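Local coordinates for GARP domain-containing protein (Trypanosoma brucei brucei TREU927, PDB 6XZ6) that binds the host complement regulator factor H as the trypanosome's factor H receptor, increasing transmission of the parasite to tsetse flies, at residues Pro27-Glu32 with Asp144-Glu149; Arg34-Gly39 with Lys186-Thr191; Ala48-Lys53 with Asp200-Ala205. All coordinates share one frame; numbering follows the deposited sequence.

Contact 1. Residues Pro27-Glu32 with Asp144-Glu149; sequences PLLTEE and DDVTPE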
# COMPACT_ATOMS: atom_id res chain seq x y z
N PRO A 27 -1.38 4.45 -1.11
CA PRO A 27 -2.26 5.09 -0.10
C PRO A 27 -3.72 5.23 -0.53
O PRO A 27 -4.63 5.31 0.31
CB PRO A 27 -1.62 6.46 0.10
CG PRO A 27 -0.35 6.43 -0.55
CD PRO A 27 -0.39 5.41 -1.61
N LEU A 28 -3.95 5.29 -1.86
CA LEU A 28 -5.28 5.41 -2.45
C LEU A 28 -5.99 4.05 -2.35
O LEU A 28 -7.15 3.98 -1.98
CB LEU A 28 -5.16 5.86 -3.92
CG LEU A 28 -4.13 6.95 -4.27
CD1 LEU A 28 -4.03 7.12 -5.79
CD2 LEU A 28 -4.46 8.27 -3.63
N LEU A 29 -5.26 2.98 -2.60
CA LEU A 29 -5.68 1.58 -2.49
C LEU A 29 -6.01 1.22 -1.02
O LEU A 29 -7.09 0.71 -0.78
CB LEU A 29 -4.51 0.75 -3.01
CG LEU A 29 -4.70 -0.70 -3.28
CD1 LEU A 29 -3.79 -1.13 -4.42
CD2 LEU A 29 -4.40 -1.52 -2.04
N THR A 30 -5.11 1.52 -0.05
CA THR A 30 -5.34 1.22 1.37
C THR A 30 -6.58 1.92 1.88
O THR A 30 -7.27 1.35 2.71
CB THR A 30 -4.13 1.57 2.27
OG1 THR A 30 -3.88 2.97 2.23
CG2 THR A 30 -2.88 0.78 1.92
N GLU A 31 -6.87 3.15 1.41
CA GLU A 31 -8.05 3.93 1.80
C GLU A 31 -9.34 3.29 1.30
O GLU A 31 -10.34 3.31 2.01
CB GLU A 31 -7.93 5.35 1.26
CG GLU A 31 -8.77 6.37 1.98
CD GLU A 31 -8.63 7.76 1.38
OE1 GLU A 31 -7.96 8.61 2.01
OE2 GLU A 31 -9.16 7.98 0.27
N GLU A 32 -9.33 2.72 0.07
CA GLU A 32 -10.50 2.04 -0.51
C GLU A 32 -10.82 0.80 0.33
O GLU A 32 -11.99 0.56 0.64
CB GLU A 32 -10.24 1.70 -1.98
CG GLU A 32 -10.10 2.93 -2.85
CD GLU A 32 -10.23 2.75 -4.35
OE1 GLU A 32 -9.19 2.60 -5.03
OE2 GLU A 32 -11.38 2.79 -4.84
N ASP A 144 -2.15 2.03 -12.19
CA ASP A 144 -3.55 1.65 -12.29
C ASP A 144 -3.95 0.71 -11.16
O ASP A 144 -5.05 0.82 -10.66
CB ASP A 144 -3.84 1.07 -13.68
CG ASP A 144 -3.76 2.11 -14.79
OD1 ASP A 144 -4.39 3.18 -14.65
OD2 ASP A 144 -3.05 1.86 -15.79
N ASP A 145 -3.07 -0.18 -10.75
CA ASP A 145 -3.28 -1.10 -9.64
C ASP A 145 -1.93 -1.49 -9.01
O ASP A 145 -0.86 -1.13 -9.53
CB ASP A 145 -4.08 -2.36 -10.10
CG ASP A 145 -4.64 -3.26 -8.98
OD1 ASP A 145 -4.73 -2.78 -7.81
OD2 ASP A 145 -4.98 -4.44 -9.27
N VAL A 146 -2.00 -2.15 -7.85
CA VAL A 146 -0.84 -2.69 -7.13
C VAL A 146 -1.25 -4.07 -6.59
O VAL A 146 -2.24 -4.22 -5.85
CB VAL A 146 -0.21 -1.79 -6.03
CG1 VAL A 146 1.15 -2.32 -5.60
CG2 VAL A 146 -0.08 -0.35 -6.49
N THR A 147 -0.52 -5.09 -7.04
CA THR A 147 -0.69 -6.46 -6.59
C THR A 147 0.60 -6.79 -5.86
O THR A 147 1.63 -6.24 -6.25
CB THR A 147 -0.90 -7.42 -7.77
OG1 THR A 147 0.21 -7.34 -8.66
CG2 THR A 147 -2.21 -7.21 -8.51
N PRO A 148 0.62 -7.70 -4.87
CA PRO A 148 1.90 -8.10 -4.26
C PRO A 148 3.00 -8.51 -5.26
O PRO A 148 4.14 -8.15 -5.05
CB PRO A 148 1.49 -9.26 -3.35
CG PRO A 148 0.08 -8.95 -2.98
CD PRO A 148 -0.51 -8.45 -4.27
N GLU A 149 2.65 -9.18 -6.36
CA GLU A 149 3.58 -9.65 -7.39
C GLU A 149 4.18 -8.50 -8.20
O GLU A 149 5.35 -8.58 -8.58
CB GLU A 149 2.90 -10.66 -8.36
CG GLU A 149 1.94 -11.66 -7.70
CD GLU A 149 0.50 -11.21 -7.52
OE1 GLU A 149 -0.19 -10.97 -8.54
OE2 GLU A 149 0.05 -11.09 -6.35

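Contact 2. Residues Arg34-Gly39 with Lys186-Thr191; sequences RFEAVG and KATAET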
# COMPACT_ATOMS: atom_id res chain seq x y z
N ARG A 34 -9.86 0.28 3.58
CA ARG A 34 -10.25 0.81 4.89
C ARG A 34 -11.72 1.22 4.89
O ARG A 34 -12.43 0.89 5.83
CB ARG A 34 -9.37 2.01 5.30
CG ARG A 34 -8.25 1.68 6.30
CD ARG A 34 -7.62 2.95 6.88
NE ARG A 34 -6.29 3.16 6.31
CZ ARG A 34 -5.95 4.16 5.50
NH1 ARG A 34 -4.72 4.22 4.99
NH2 ARG A 34 -6.83 5.11 5.20
N PHE A 35 -12.19 1.89 3.83
CA PHE A 35 -13.60 2.29 3.63
C PHE A 35 -14.49 1.06 3.49
O PHE A 35 -15.51 0.96 4.17
CB PHE A 35 -13.72 3.18 2.39
CG PHE A 35 -13.26 4.61 2.59
CD1 PHE A 35 -13.30 5.21 3.85
CD2 PHE A 35 -12.89 5.39 1.48
CE1 PHE A 35 -12.94 6.54 4.01
CE2 PHE A 35 -12.53 6.73 1.65
CZ PHE A 35 -12.57 7.30 2.91
N GLU A 36 -14.07 0.09 2.66
CA GLU A 36 -14.75 -1.18 2.44
C GLU A 36 -14.92 -1.99 3.75
O GLU A 36 -16.01 -2.50 4.00
CB GLU A 36 -14.03 -2.00 1.35
CG GLU A 36 -14.77 -3.26 0.96
CD GLU A 36 -14.08 -4.14 -0.04
OE1 GLU A 36 -14.53 -5.30 -0.22
OE2 GLU A 36 -13.07 -3.70 -0.65
N ALA A 37 -13.86 -2.08 4.58
CA ALA A 37 -13.89 -2.77 5.87
C ALA A 37 -14.86 -2.08 6.83
O ALA A 37 -15.65 -2.76 7.49
CB ALA A 37 -12.49 -2.82 6.47
N VAL A 38 -14.85 -0.74 6.86
CA VAL A 38 -15.73 0.09 7.69
C VAL A 38 -17.20 -0.12 7.27
O VAL A 38 -18.07 -0.25 8.12
CB VAL A 38 -15.28 1.59 7.64
CG1 VAL A 38 -16.41 2.56 8.05
CG2 VAL A 38 -14.03 1.81 8.49
N GLY A 39 -17.45 -0.16 5.96
CA GLY A 39 -18.77 -0.40 5.41
C GLY A 39 -19.27 -1.78 5.75
O GLY A 39 -20.38 -1.92 6.24
N LYS A 186 -6.69 -10.32 2.28
CA LYS A 186 -7.31 -11.46 2.98
C LYS A 186 -8.23 -10.94 4.09
O LYS A 186 -9.34 -11.46 4.25
CB LYS A 186 -6.25 -12.40 3.59
CG LYS A 186 -5.41 -13.19 2.59
CD LYS A 186 -4.65 -14.35 3.27
CE LYS A 186 -3.22 -14.02 3.66
NZ LYS A 186 -2.29 -14.20 2.51
N ALA A 187 -7.79 -9.89 4.82
CA ALA A 187 -8.54 -9.25 5.89
C ALA A 187 -9.76 -8.52 5.40
O ALA A 187 -10.77 -8.49 6.09
CB ALA A 187 -7.65 -8.31 6.67
N THR A 188 -9.70 -7.94 4.20
CA THR A 188 -10.87 -7.26 3.62
C THR A 188 -11.94 -8.30 3.24
O THR A 188 -13.11 -8.09 3.54
CB THR A 188 -10.47 -6.29 2.48
OG1 THR A 188 -9.35 -5.51 2.90
CG2 THR A 188 -11.61 -5.35 2.11
N ALA A 189 -11.53 -9.42 2.63
CA ALA A 189 -12.43 -10.52 2.25
C ALA A 189 -13.13 -11.13 3.49
O ALA A 189 -14.33 -11.43 3.43
CB ALA A 189 -11.67 -11.59 1.49
N GLU A 190 -12.38 -11.30 4.59
CA GLU A 190 -12.88 -11.81 5.87
C GLU A 190 -13.95 -10.85 6.48
O GLU A 190 -14.85 -11.35 7.16
CB GLU A 190 -11.73 -11.96 6.87
CG GLU A 190 -10.79 -13.14 6.67
CD GLU A 190 -9.48 -13.07 7.44
OE1 GLU A 190 -9.42 -12.41 8.50
OE2 GLU A 190 -8.49 -13.69 6.98
N THR A 191 -13.82 -9.50 6.30
CA THR A 191 -14.83 -8.56 6.84
C THR A 191 -16.11 -8.67 6.02
O THR A 191 -17.21 -8.72 6.57
CB THR A 191 -14.40 -7.08 6.93
OG1 THR A 191 -12.98 -6.91 7.10
CG2 THR A 191 -15.12 -6.35 8.04

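Contact 3. Residues Ala48-Lys53 with Asp200-Ala205; sequences AKEGKK and DAKSEA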
# COMPACT_ATOMS: atom_id res chain seq x y z
N ALA A 48 -26.92 -7.43 13.06
CA ALA A 48 -26.99 -7.93 14.43
C ALA A 48 -28.07 -7.21 15.24
O ALA A 48 -28.78 -7.85 16.03
CB ALA A 48 -25.63 -7.79 15.11
N LYS A 49 -28.22 -5.89 15.06
CA LYS A 49 -29.22 -5.06 15.75
C LYS A 49 -30.63 -5.47 15.32
O LYS A 49 -31.52 -5.60 16.16
CB LYS A 49 -28.96 -3.58 15.43
CG LYS A 49 -29.67 -2.56 16.33
CD LYS A 49 -29.52 -1.15 15.76
CE LYS A 49 -29.61 -0.08 16.80
NZ LYS A 49 -29.14 1.23 16.27
N GLU A 50 -30.81 -5.73 14.01
CA GLU A 50 -32.07 -6.16 13.42
C GLU A 50 -32.43 -7.59 13.81
O GLU A 50 -33.60 -7.88 14.07
CB GLU A 50 -32.05 -6.01 11.89
CG GLU A 50 -32.15 -4.57 11.41
CD GLU A 50 -32.50 -4.43 9.94
OE1 GLU A 50 -33.68 -4.17 9.63
OE2 GLU A 50 -31.58 -4.57 9.10
N GLY A 51 -31.42 -8.47 13.86
CA GLY A 51 -31.57 -9.87 14.26
C GLY A 51 -32.01 -10.00 15.71
O GLY A 51 -32.84 -10.85 16.02
N LYS A 52 -31.48 -9.13 16.59
CA LYS A 52 -31.80 -9.04 18.02
C LYS A 52 -33.25 -8.61 18.20
O LYS A 52 -33.93 -9.12 19.09
CB LYS A 52 -30.86 -8.02 18.69
CG LYS A 52 -31.05 -7.75 20.19
CD LYS A 52 -29.85 -6.97 20.70
CE LYS A 52 -30.07 -6.11 21.91
NZ LYS A 52 -28.79 -5.48 22.35
N LYS A 53 -33.71 -7.65 17.37
CA LYS A 53 -35.07 -7.15 17.40
C LYS A 53 -36.04 -8.28 17.03
O LYS A 53 -36.98 -8.53 17.79
CB LYS A 53 -35.17 -5.87 16.54
CG LYS A 53 -36.36 -5.71 15.57
CD LYS A 53 -35.92 -5.28 14.15
CE LYS A 53 -35.38 -3.86 14.03
NZ LYS A 53 -35.14 -3.46 12.61
N ASP A 200 -27.32 -12.95 6.39
CA ASP A 200 -27.99 -14.24 6.22
C ASP A 200 -28.70 -14.66 7.51
O ASP A 200 -29.84 -15.13 7.44
CB ASP A 200 -26.97 -15.34 5.82
CG ASP A 200 -26.27 -15.19 4.46
OD1 ASP A 200 -26.61 -14.24 3.71
OD2 ASP A 200 -25.38 -16.02 4.16
N ALA A 201 -28.03 -14.49 8.68
CA ALA A 201 -28.55 -14.79 10.01
C ALA A 201 -29.68 -13.83 10.38
O ALA A 201 -30.69 -14.29 10.89
CB ALA A 201 -27.43 -14.74 11.04
N LYS A 202 -29.52 -12.51 10.12
CA LYS A 202 -30.55 -11.48 10.35
C LYS A 202 -31.84 -11.89 9.62
O LYS A 202 -32.92 -11.88 10.22
CB LYS A 202 -30.08 -10.10 9.82
CG LYS A 202 -31.22 -9.10 9.55
CD LYS A 202 -30.84 -7.97 8.60
CE LYS A 202 -31.02 -8.33 7.14
NZ LYS A 202 -30.45 -7.28 6.25
N SER A 203 -31.71 -12.28 8.34
CA SER A 203 -32.79 -12.72 7.48
C SER A 203 -33.45 -13.99 8.00
O SER A 203 -34.67 -14.08 7.90
CB SER A 203 -32.27 -12.93 6.07
OG SER A 203 -31.90 -11.68 5.50
N GLU A 204 -32.67 -14.94 8.55
CA GLU A 204 -33.22 -16.17 9.12
C GLU A 204 -34.03 -15.85 10.38
O GLU A 204 -35.08 -16.43 10.57
CB GLU A 204 -32.11 -17.21 9.41
CG GLU A 204 -32.64 -18.62 9.65
CD GLU A 204 -31.64 -19.76 9.80
OE1 GLU A 204 -30.58 -19.73 9.12
OE2 GLU A 204 -31.92 -20.70 10.58
N ALA A 205 -33.56 -14.89 11.21
CA ALA A 205 -34.25 -14.43 12.42
C ALA A 205 -35.54 -13.71 12.04
O ALA A 205 -36.58 -13.99 12.61
CB ALA A 205 -33.35 -13.52 13.23

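Contact 1. Residues Pro27-Glu32 with Asp144-Glu149
Leu-29 reaches Val-146 by virtue of its first torsion: CG lies opposite the backbone nitrogen (chi1 -168°), which carries the isobutyl group off helix 4-61 and CD1 across to the segment 144-149. In Val-146 the backbone directs CB toward Leu-29, and chi1 (-167°) only sets the two methyls around it. A single methyl, CD1 of Leu-29, does all the touching from the helix: it packs 4.0 Å from CB of Val-146 and 3.7 Å from the carbonyl O of the same valine. Leucine suits this place because its methyls project far enough to span backbones whose nearest CA atoms, those of Leu-29 and Val-146, are 7.9 Å apart. The beta-branched valine presents a compact apolar surface from an extended piece of chain.

Asp-145 behaves differently. Its CB starts away from the helix, yet the carboxylate swings back until OD1 of Asp-145 is 3.9 Å from CD1 of Leu-29, the two side chains running at a slant to each other. OD1 of Asp-145 also accepts a weak, bent bond from the backbone N of Val-146 (2.8 Å, 144° at the hydrogen). Just beyond, Thr-147 is the N-cap of helix 148-161, its OG1 bonded to the N of Ala-150. Leu-181 of helix 165-208 touches both Leu-29 and Val-146 and extends their apolar patch. With no hydrogen bond crossing between the segments, the entry to helix 148-161 rests here on van der Waals contact of one methyl with a valine carbon and two oxygens, one of them from a carboxylate weakly bonded within its own segment.

Contact 2. Residues Arg34-Gly39 with Lys186-Thr191
The carbonyl O of Ala-187 is gripped twice by Thr-191, the residue that packs against Ala-37 of the facing helix. The backbone N of Thr-191 makes the ordinary helical bond, while OG1 of Thr-191 adds a second to the O of Ala-187 at 2.9 Å, arriving from the opposite face of the carbonyl plane. With its hydroxyl satisfied one turn back, threonine can sit in a buried interface and offer its methyl to the facing helix: CG2 of Thr-191 lies 3.7 Å from the O of Ala-37. Alanine suits the place across from it, since its small CB lets the helices draw together, and the CA atoms of Ala-37 and Thr-188 are 5.9 Å apart. These are helices 4-61 and 165-208 of an elongated three-helix bundle, and helix 67-125 covers the seam with Val-97 on Thr-188 and Ala-93 on Thr-191.

In Thr-188, OG1 bonds to the O of Leu-184, and CG2, opposite the backbone nitrogen, points at Glu-36. That extended glutamate crosses the threonine at about a right angle, and the methyl stands over the flat face of the carboxylate, CG2 of Thr-188 3.5 Å from CD of Glu-36. Being long, Glu-36 can cover the interface margin while OE2 keeps a long, weak ion pair with Arg-33.

Contact 3. Residues Ala48-Lys53 with Asp200-Ala205
Glu-50 and Lys-202 lie side by side and point the same way, one from each helix, so that they touch along their lengths. Low on the chains the contact is apolar, with CB of Glu-50 4.0 Å from CG of Lys-202. Farther out, OE2 of Glu-50 rests 3.5 Å from CD of Lys-202. The lysine bends at its third torsion (chi3 87°), and NZ of Lys-202 stops 4.1 Å from OE2 of Glu-50, beyond a salt bridge but near enough for the opposite charges probably to attract; it also has a long, weak ion pair to Asp-199 of its own helix. Glu-50 makes its salt bridge instead within its own helix, OE1 of Glu-50 to NZ of Lys-53 at 3.4 Å. Long chains with charged ends suit this partly exposed border.

Behind them Gly-51 has no side chain to hold the backbones apart, and its CA comes to 4.3 Å from the CA of Lys-202. Ala-205 points its CB toward the other helix, 3.9 Å from the O of Gly-51, and also meets Ala-54 and, on helix 67-125, Ala-79. The segment axes approach to 8.3 Å and cross at only 19°, as in a closely packed three-helix bundle with its first and last long helices parallel.

In the fold
From the N terminus, helix 4-61 supplies the first half of every contact, in the order 1, 2, 3. The chain then returns along helix 67-125 and passes through helix 129-137, after which the Cys-17–Cys-138 disulfide closes its loop. Contact 1 closes the first of the three contact loops just beyond, before helix 148-161. Helix 165-208 follows that helix and runs alongside helix 4-61, closing contact 2 and finally contact 3. The partners come in the same order, so all three loops cross pairwise, and the disulfide crosses them as well. The centres of contacts 1 and 2 are 14 Å apart, those of contacts 2 and 3 are 21 Å apart. Together they tie helix 4-61 to the entry of helix 148-161 and to helix 165-208.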